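Local coordinates for protein 6-phosphogluconate dehydrogenase (Pseudomonas syringae, PDB 5U5G) that probably reduces (2-oxopropyl)phosphonic acid to its hydroxypropyl counterpart with NADPH, a late step of fosfomycin biosynthesis in pseudomonads, at residues A[174-177]-A[178-182]; A[198-201]-A[202-205]; A[225-228]-A[229-232]; A[279-282]-A[283-286]. All coordinates share one frame; numbering follows the deposited sequence.

Contact 1: A[174-177]-A[178-182]. With 7VD ((2-oxopropyl)phosphonic acid), chain F.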
loop_
_atom_site.group_PDB
_atom_site.type_symbol
_atom_site.label_atom_id
_atom_site.label_comp_id
_atom_site.label_asym_id
_atom_site.label_seq_id
_atom_site.Cartn_x
_atom_site.Cartn_y
_atom_site.Cartn_z
ATOM N N ILE A 174 12.333 -0.337 10.478
ATOM C CA ILE A 174 11.444 -1.161 11.301
ATOM C C ILE A 174 9.999 -0.667 11.196
ATOM O O ILE A 174 9.053 -1.460 11.096
ATOM C CB ILE A 174 11.943 -1.160 12.760
ATOM C CG1 ILE A 174 13.298 -1.877 12.878
ATOM C CG2 ILE A 174 10.917 -1.791 13.693
ATOM C CD1 ILE A 174 14.019 -1.586 14.190
ATOM N N LEU A 175 9.809 0.647 11.224
ATOM C CA LEU A 175 8.483 1.228 11.024
ATOM C C LEU A 175 7.962 0.969 9.606
ATOM O O LEU A 175 6.770 0.689 9.415
ATOM C CB LEU A 175 8.556 2.725 11.307
ATOM C CG LEU A 175 7.898 3.361 12.534
ATOM C CD1 LEU A 175 7.491 2.398 13.623
ATOM C CD2 LEU A 175 8.802 4.445 13.080
ATOM N N ASN A 176 8.835 1.084 8.600
ATOM C CA ASN A 176 8.450 0.723 7.240
ATOM C C ASN A 176 7.898 -0.697 7.187
ATOM O O ASN A 176 6.848 -0.950 6.574
ATOM C CB ASN A 176 9.649 0.859 6.305
ATOM C CG ASN A 176 9.370 0.305 4.933
ATOM O OD1 ASN A 176 8.798 0.998 4.089
ATOM N ND2 ASN A 176 9.771 -0.952 4.695
ATOM N N ASN A 177 8.578 -1.628 7.864
ATOM C CA ASN A 177 8.221 -3.039 7.779
ATOM C C ASN A 177 6.996 -3.383 8.607
ATOM O O ASN A 177 6.280 -4.330 8.270
ATOM C CB ASN A 177 9.409 -3.898 8.198
ATOM C CG ASN A 177 10.397 -4.070 7.080
ATOM O OD1 ASN A 177 10.595 -3.154 6.271
ATOM N ND2 ASN A 177 10.999 -5.249 6.998
ATOM N N LEU A 178 6.749 -2.643 9.689
ATOM C CA LEU A 178 5.471 -2.751 10.382
ATOM C C LEU A 178 4.317 -2.432 9.443
ATOM O O LEU A 178 3.271 -3.091 9.486
ATOM C CB LEU A 178 5.441 -1.803 11.576
ATOM C CG LEU A 178 4.794 -2.213 12.899
ATOM C CD1 LEU A 178 4.343 -0.972 13.675
ATOM C CD2 LEU A 178 3.696 -3.249 12.803
ATOM N N ALA A 179 4.477 -1.400 8.606
ATOM C CA ALA A 179 3.428 -1.054 7.641
ATOM C C ALA A 179 3.295 -2.121 6.558
ATOM O O ALA A 179 2.181 -2.426 6.111
ATOM C CB ALA A 179 3.714 0.312 7.013
ATOM N N GLU A 180 4.424 -2.691 6.118
ATOM C CA GLU A 180 4.388 -3.852 5.230
ATOM C C GLU A 180 3.514 -4.945 5.816
ATOM O O GLU A 180 2.648 -5.507 5.134
ATOM C CB GLU A 180 5.801 -4.410 5.026
ATOM C CG GLU A 180 6.776 -3.465 4.369
ATOM C CD GLU A 180 8.129 -4.114 4.116
ATOM O OE1 GLU A 180 8.407 -5.154 4.744
ATOM O OE2 GLU A 180 8.910 -3.572 3.294
ATOM N N SER A 181 3.764 -5.270 7.085
ATOM C CA SER A 181 3.100 -6.392 7.733
ATOM C C SER A 181 1.599 -6.163 7.808
ATOM O O SER A 181 0.808 -7.082 7.565
ATOM C CB SER A 181 3.690 -6.602 9.129
ATOM O OG SER A 181 5.112 -6.640 9.078
ATOM N N ILE A 182 1.192 -4.936 8.134
ATOM C CA ILE A 182 -0.231 -4.612 8.180
ATOM C C ILE A 182 -0.842 -4.687 6.786
ATOM O O ILE A 182 -1.931 -5.239 6.599
ATOM C CB ILE A 182 -0.444 -3.221 8.801
ATOM C CG1 ILE A 182 0.011 -3.229 10.268
ATOM C CG2 ILE A 182 -1.915 -2.845 8.682
ATOM C CD1 ILE A 182 0.296 -1.817 10.856
HETATM P P1 7VD F . 11.201 -5.718 1.963
HETATM C C1 7VD F . 11.389 -7.260 2.900
HETATM O O2 7VD F . 11.217 -4.467 2.810
HETATM O O3 7VD F . 12.227 -5.603 0.859
HETATM O O4 7VD F . 9.829 -5.939 1.374
HETATM C C6 7VD F . 11.783 -7.124 4.348
HETATM O O7 7VD F . 12.558 -6.243 4.720
HETATM C C8 7VD F . 11.168 -8.124 5.289
#
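Asn176, Asn177 and Glu180 bring their polar ends together on one side of a buried turn of helix 168-196, where (2-oxopropyl)phosphonic acid binds. Regular i to i+4 backbone bonds hold the turn, among them Glu180 N to Asn176 O at 3.0 Å. Asn177 O accepts twice, from Ser181 N and, at 2.7 Å, from Ser181 OG, which reach it from opposite faces of its plane.

Among the side chains, the amide of Asn177 and the carboxylate of Glu180 lie alongside each other, pointing the same way and stacked with planes 24° apart; Asn177 CG is 3.3 Å from Glu180 OE1. Asn176, with CG anti to the backbone N (chi1 171°), sends ND2 to Asn177 OD1 at 2.8 Å, in the plane of both amides. The same nitrogen makes a weak bond to Glu180 OE2. Outside the turn, Lys173 donates to Asn177 OD1, Arg239 forms a salt bridge with Glu180 OE1, and Asn176 OD1 accepts from Gly213 N of the second subunit.

Toward the ligand, Asn177 ND2 gives a nearly straight bond (163°) of 2.9 Å to the ketone oxygen O7, while Glu180 OE2 lies 2.5 Å from phosphonate oxygen O2. OD1 is taken up by Asn176 and Lys173, which probably fixes the rotation of the Asn177 amide and keeps its N-H directed at the ketone.

Contact 2: A[198-201]-A[202-205]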
loop_
_atom_site.group_PDB
_atom_site.type_symbol
_atom_site.label_atom_id
_atom_site.label_comp_id
_atom_site.label_asym_id
_atom_site.label_seq_id
_atom_site.Cartn_x
_atom_site.Cartn_y
_atom_site.Cartn_z
ATOM N N GLY A 198 -16.689 -15.530 -4.670
ATOM C CA GLY A 198 -16.859 -15.842 -6.071
ATOM C C GLY A 198 -16.008 -15.038 -7.025
ATOM O O GLY A 198 -16.072 -15.281 -8.230
ATOM N N LEU A 199 -15.199 -14.101 -6.535
ATOM C CA LEU A 199 -14.427 -13.246 -7.421
ATOM C C LEU A 199 -13.210 -13.989 -7.958
ATOM O O LEU A 199 -12.568 -14.756 -7.237
ATOM C CB LEU A 199 -13.997 -11.974 -6.686
ATOM C CG LEU A 199 -15.165 -11.063 -6.281
ATOM C CD1 LEU A 199 -14.696 -9.959 -5.349
ATOM C CD2 LEU A 199 -15.865 -10.462 -7.522
ATOM N N ASP A 200 -12.893 -13.753 -9.231
ATOM C CA ASP A 200 -11.721 -14.340 -9.863
ATOM C C ASP A 200 -10.471 -13.526 -9.544
ATOM O O ASP A 200 -10.534 -12.306 -9.365
ATOM C CB ASP A 200 -11.908 -14.410 -11.374
ATOM C CG ASP A 200 -12.206 -13.060 -11.974
ATOM O OD1 ASP A 200 -13.246 -12.472 -11.619
ATOM O OD2 ASP A 200 -11.417 -12.588 -12.804
ATOM N N LEU A 201 -9.329 -14.220 -9.480
ATOM C CA LEU A 201 -8.066 -13.560 -9.147
ATOM C C LEU A 201 -7.711 -12.486 -10.161
ATOM O O LEU A 201 -7.130 -11.452 -9.805
ATOM C CB LEU A 201 -6.920 -14.580 -9.064
ATOM C CG LEU A 201 -6.694 -15.358 -7.770
ATOM C CD1 LEU A 201 -5.573 -16.410 -7.913
ATOM C CD2 LEU A 201 -6.377 -14.393 -6.650
ATOM N N LYS A 202 -8.021 -12.722 -11.438
ATOM C CA LYS A 202 -7.635 -11.751 -12.456
ATOM C C LYS A 202 -8.338 -10.411 -12.244
ATOM O O LYS A 202 -7.718 -9.349 -12.367
ATOM C CB LYS A 202 -7.923 -12.312 -13.849
ATOM C CG LYS A 202 -8.091 -11.263 -14.928
ATOM C CD LYS A 202 -6.800 -10.965 -15.647
ATOM C CE LYS A 202 -7.093 -10.592 -17.098
ATOM N NZ LYS A 202 -7.934 -9.360 -17.178
ATOM N N SER A 203 -9.631 -10.439 -11.931
ATOM C CA SER A 203 -10.346 -9.189 -11.691
ATOM C C SER A 203 -9.858 -8.517 -10.412
ATOM O O SER A 203 -9.751 -7.287 -10.350
ATOM C CB SER A 203 -11.847 -9.450 -11.621
ATOM O OG SER A 203 -12.317 -9.938 -12.861
ATOM N N MET A 204 -9.584 -9.309 -9.375
ATOM C CA MET A 204 -9.057 -8.734 -8.146
ATOM C C MET A 204 -7.703 -8.093 -8.392
ATOM O O MET A 204 -7.436 -6.980 -7.919
ATOM C CB MET A 204 -8.975 -9.807 -7.063
ATOM C CG MET A 204 -10.309 -9.997 -6.356
ATOM S SD MET A 204 -10.250 -11.068 -4.905
ATOM C CE MET A 204 -10.041 -12.678 -5.679
ATOM N N ALA A 205 -6.851 -8.759 -9.173
ATOM C CA ALA A 205 -5.551 -8.186 -9.499
ATOM C C ALA A 205 -5.705 -6.893 -10.287
ATOM O O ALA A 205 -4.972 -5.922 -10.050
ATOM C CB ALA A 205 -4.712 -9.194 -10.286
#
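Asp200 and Met204 mark the point where the chain leaves an extended link and enters helix 201-210. Leu199 and Asp200 have extended backbone angles, Leu201 is the first helical residue, and Met204 N donates to Asp200 O at 3.1 Å in the first i to i+4 bond. Ala205 N follows with a 2.8 Å bond to Leu201 O. Just upstream, Gly198 takes a positive phi in a Schellman motif that ends helix 168-196.

The side chain of Asp200 caps the N-terminal end of the new helix. Its CG sits between the backbone N and the carbonyl carbon (chi1 56°), which carries OD2 to the start of the first turn. There OD2 accepts twice from one residue: Ser203 N, at 2.9 Å, comes from above the carboxylate plane, whereas Ser203 OG, at 2.8 Å, meets the syn lone pair of Asp200 OD2. The other oxygen, OD1, forms a salt bridge with Lys168 of the second subunit. On the apolar side, the bend at the thioether end of Met204 (chi3 -72°) folds CE back to 4.1 Å from Leu199 CB and 4.2 Å from Leu201 CD2. Leu201 also packs on Ile191 and Leu195 of the preceding helix, and Met204 reaches Leu172 of the second subunit.

Asp200 is thus a classical side-chain N-cap of a helix, following a tight helix-to-helix link at the dimer interface.

Contact 3: A[225-228]-A[229-232]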
loop_
_atom_site.group_PDB
_atom_site.type_symbol
_atom_site.label_atom_id
_atom_site.label_comp_id
_atom_site.label_asym_id
_atom_site.label_seq_id
_atom_site.Cartn_x
_atom_site.Cartn_y
_atom_site.Cartn_z
ATOM N N ALA A 225 -0.654 -15.272 -4.847
ATOM C CA ALA A 225 -1.871 -15.993 -5.197
ATOM C C ALA A 225 -1.897 -16.340 -6.683
ATOM O O ALA A 225 -2.295 -17.448 -7.057
ATOM C CB ALA A 225 -3.102 -15.173 -4.798
ATOM N N LEU A 226 -1.446 -15.421 -7.542
ATOM C CA LEU A 226 -1.525 -15.649 -8.983
ATOM C C LEU A 226 -0.587 -16.764 -9.427
ATOM O O LEU A 226 -0.913 -17.530 -10.338
ATOM C CB LEU A 226 -1.207 -14.361 -9.741
ATOM C CG LEU A 226 -2.308 -13.302 -9.678
ATOM C CD1 LEU A 226 -1.774 -11.974 -10.224
ATOM C CD2 LEU A 226 -3.545 -13.758 -10.438
ATOM N N SER A 227 0.589 -16.855 -8.817
ATOM C CA SER A 227 1.555 -17.873 -9.196
ATOM C C SER A 227 1.272 -19.223 -8.551
ATOM O O SER A 227 2.000 -20.178 -8.816
ATOM C CB SER A 227 2.965 -17.411 -8.828
ATOM O OG SER A 227 3.100 -17.326 -7.414
ATOM N N GLY A 228 0.245 -19.334 -7.715
ATOM C CA GLY A 228 0.031 -20.560 -6.973
ATOM C C GLY A 228 1.061 -20.826 -5.892
ATOM O O GLY A 228 1.369 -21.995 -5.618
ATOM N N GLY A 229 1.605 -19.776 -5.273
ATOM C CA GLY A 229 2.472 -19.923 -4.125
ATOM C C GLY A 229 3.970 -19.856 -4.376
ATOM O O GLY A 229 4.735 -20.326 -3.530
ATOM N N ALA A 230 4.410 -19.294 -5.498
ATOM C CA ALA A 230 5.831 -19.047 -5.687
ATOM C C ALA A 230 6.349 -18.140 -4.573
ATOM O O ALA A 230 5.665 -17.204 -4.145
ATOM C CB ALA A 230 6.089 -18.412 -7.052
ATOM N N SER A 231 7.565 -18.425 -4.109
ATOM C CA SER A 231 8.091 -17.779 -2.914
ATOM C C SER A 231 8.154 -16.262 -3.085
ATOM O O SER A 231 8.531 -15.751 -4.143
ATOM C CB SER A 231 9.486 -18.336 -2.603
ATOM O OG SER A 231 10.035 -17.693 -1.469
ATOM N N SER A 232 7.770 -15.535 -2.037
ATOM C CA SER A 232 8.036 -14.104 -1.998
ATOM C C SER A 232 9.430 -13.811 -1.467
ATOM O O SER A 232 9.834 -12.640 -1.427
ATOM C CB SER A 232 6.980 -13.372 -1.157
ATOM O OG SER A 232 7.070 -13.683 0.216
#
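Ser227 and Ala230 meet because two kinds of torsion act together at the end of helix 216-226. The hydroxyl of Ser227 is placed between its own backbone N and carbonyl carbon (chi1 66°), and two glycines in succession, Gly228 and Gly229, with positive phi at both, wind the chain back past it. As a result Ala230 N donates to Ser227 OG at 3.0 Å, with a moderately bent N-H...O angle of 142°.

The methyl group of Ala230 lies against the same serine, its CB 3.2 Å from Ser227 OG and 3.7 Å from Ser227 CB. Ser227 OG is hydrogen-bonded to Gly223 O as well, and since that carbonyl can only accept, the hydroxyl gives its proton back into the helix while receiving the N-H of Ala230. One side-chain oxygen thereby ties the last turn to the chain that leaves it. Gly228 closes the helix in a Schellman motif, with its N bonded to Ala225 O at 3.2 Å. The backbone angles of Gly229 are ones that suit glycine, since the carbonyl oxygen of Gly228 stands close to where a CB would be.

Most of this turn is exposed to solvent in the assembly. Behind it, Ala225 and Leu226 rest on Leu201 of helix 201-210, and Leu226 also on Ala205, while the chain beyond Ala230 runs on toward helix 236-247.

Contact 4: A[279-282]-A[283-286]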
loop_
_atom_site.group_PDB
_atom_site.type_symbol
_atom_site.label_atom_id
_atom_site.label_comp_id
_atom_site.label_asym_id
_atom_site.label_seq_id
_atom_site.Cartn_x
_atom_site.Cartn_y
_atom_site.Cartn_z
ATOM N N GLN A 279 6.203 -15.692 4.316
ATOM C CA GLN A 279 5.358 -14.713 4.998
ATOM C C GLN A 279 3.908 -14.781 4.518
ATOM O O GLN A 279 2.981 -14.566 5.305
ATOM C CB GLN A 279 5.917 -13.294 4.786
ATOM C CG GLN A 279 6.122 -12.935 3.311
ATOM C CD GLN A 279 6.617 -11.522 3.084
ATOM O OE1 GLN A 279 6.759 -10.734 4.027
ATOM N NE2 GLN A 279 6.904 -11.196 1.824
ATOM N N CYS A 280 3.693 -15.087 3.242
ATOM C CA CYS A 280 2.346 -15.158 2.684
ATOM C C CYS A 280 1.587 -16.411 3.088
ATOM O O CYS A 280 0.462 -16.586 2.623
ATOM C CB CYS A 280 2.395 -15.071 1.160
ATOM S SG CYS A 280 3.051 -13.513 0.538
ATOM N N GLN A 281 2.146 -17.275 3.939
ATOM C CA GLN A 281 1.394 -18.440 4.411
ATOM C C GLN A 281 0.246 -18.073 5.351
ATOM O O GLN A 281 -0.522 -18.960 5.745
ATOM C CB GLN A 281 2.348 -19.436 5.075
ATOM C CG GLN A 281 2.918 -20.455 4.076
ATOM C CD GLN A 281 1.823 -21.323 3.474
ATOM O OE1 GLN A 281 1.223 -22.137 4.170
ATOM N NE2 GLN A 281 1.543 -21.142 2.188
ATOM N N TYR A 282 0.103 -16.795 5.714
ATOM C CA TYR A 282 -1.151 -16.345 6.310
ATOM C C TYR A 282 -2.354 -16.794 5.476
ATOM O O TYR A 282 -3.421 -17.057 6.034
ATOM C CB TYR A 282 -1.146 -14.820 6.455
ATOM C CG TYR A 282 -2.331 -14.243 7.233
ATOM C CD1 TYR A 282 -2.845 -14.894 8.348
ATOM C CD2 TYR A 282 -2.894 -13.020 6.874
ATOM C CE1 TYR A 282 -3.909 -14.349 9.078
ATOM C CE2 TYR A 282 -3.958 -12.469 7.594
ATOM C CZ TYR A 282 -4.452 -13.129 8.693
ATOM O OH TYR A 282 -5.505 -12.572 9.392
ATOM N N PHE A 283 -2.196 -16.872 4.145
ATOM C CA PHE A 283 -3.247 -17.389 3.265
ATOM C C PHE A 283 -3.774 -18.724 3.766
ATOM O O PHE A 283 -4.982 -18.912 3.921
ATOM C CB PHE A 283 -2.720 -17.568 1.832
ATOM C CG PHE A 283 -2.979 -16.397 0.923
ATOM C CD1 PHE A 283 -4.279 -15.996 0.628
ATOM C CD2 PHE A 283 -1.917 -15.716 0.338
ATOM C CE1 PHE A 283 -4.506 -14.912 -0.223
ATOM C CE2 PHE A 283 -2.131 -14.653 -0.517
ATOM C CZ PHE A 283 -3.428 -14.245 -0.796
ATOM N N SER A 284 -2.874 -19.671 4.028
ATOM C CA SER A 284 -3.339 -20.995 4.417
ATOM C C SER A 284 -3.813 -21.025 5.862
ATOM O O SER A 284 -4.772 -21.736 6.174
ATOM C CB SER A 284 -2.237 -22.031 4.178
ATOM O OG SER A 284 -1.118 -21.765 5.003
ATOM N N VAL A 285 -3.182 -20.252 6.748
ATOM C CA VAL A 285 -3.652 -20.179 8.132
ATOM C C VAL A 285 -5.049 -19.587 8.177
ATOM O O VAL A 285 -5.925 -20.066 8.909
ATOM C CB VAL A 285 -2.672 -19.362 8.993
ATOM C CG1 VAL A 285 -3.295 -19.034 10.339
ATOM C CG2 VAL A 285 -1.364 -20.120 9.172
ATOM N N LEU A 286 -5.282 -18.549 7.376
ATOM C CA LEU A 286 -6.591 -17.908 7.342
ATOM C C LEU A 286 -7.697 -18.930 7.110
ATOM O O LEU A 286 -8.680 -18.976 7.857
ATOM C CB LEU A 286 -6.598 -16.833 6.257
ATOM C CG LEU A 286 -7.475 -15.604 6.426
ATOM C CD1 LEU A 286 -7.593 -15.184 7.877
ATOM C CD2 LEU A 286 -6.850 -14.508 5.597
#
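Gln281 and Ser284 face each other across the first turn of helix 282-287, where Ser284 OG donates to Gln281 OE1 in a short bond of 2.5 Å. The hydroxyl stands well above the plane of the amide, 54° out of it, and so meets no lone pair squarely. The other end of that amide, Gln281 NE2, is hydrogen-bonded to Tyr224 OH of helix 216-226.

Cys280 O accepts from Phe283 N at 3.1 Å, an i to i+3 bond where the 3-10 segment 279-281 passes into the helix. Gln281 O receives Val285 N at 3.1 Å, almost straight at 169°, and a weak bond from Ser284 N; Tyr282 O takes Leu286 N at 2.7 Å.

Tyr282 OH is hydrogen-bonded to Glu189 of helix 168-196. With CG anti to the backbone N (chi1 -172°), its ring reaches Leu286, whose CD2 lies over one face in a CH-pi contact, 4.3 Å from the ring centroid; Leu286 CD1 is 3.8 Å from Tyr282 CZ. Phe283 presents its ring edge to Cys280 O.

Polar groups are thus paired within the turn and to other helices, which joins this C-terminal helix to them by directed bonds as well as packing.

The four contacts follow one another along the C-terminal helical part of the chain, and contact 1 is the one of the four with residues of the ligand pocket. Contact 4 comes within about 6 Å of it, nearest atoms, and Arg239, which pairs with Glu180, is also bonded by Gln279. Contact 3 is about 12 Å from contact 4, centre to centre, and joins it through a probable hydrogen bond of 3.0 Å between Ser232 OG and Gln279 NE2. Contacts 2 and 3 touch where Leu201 CB meets Leu226 CD2 at 3.7 Å. Contact 2, about 26 Å from contact 1 between centres, packs its Leu199 on Leu175 of the second subunit, so it meets contact 1 of the other chain.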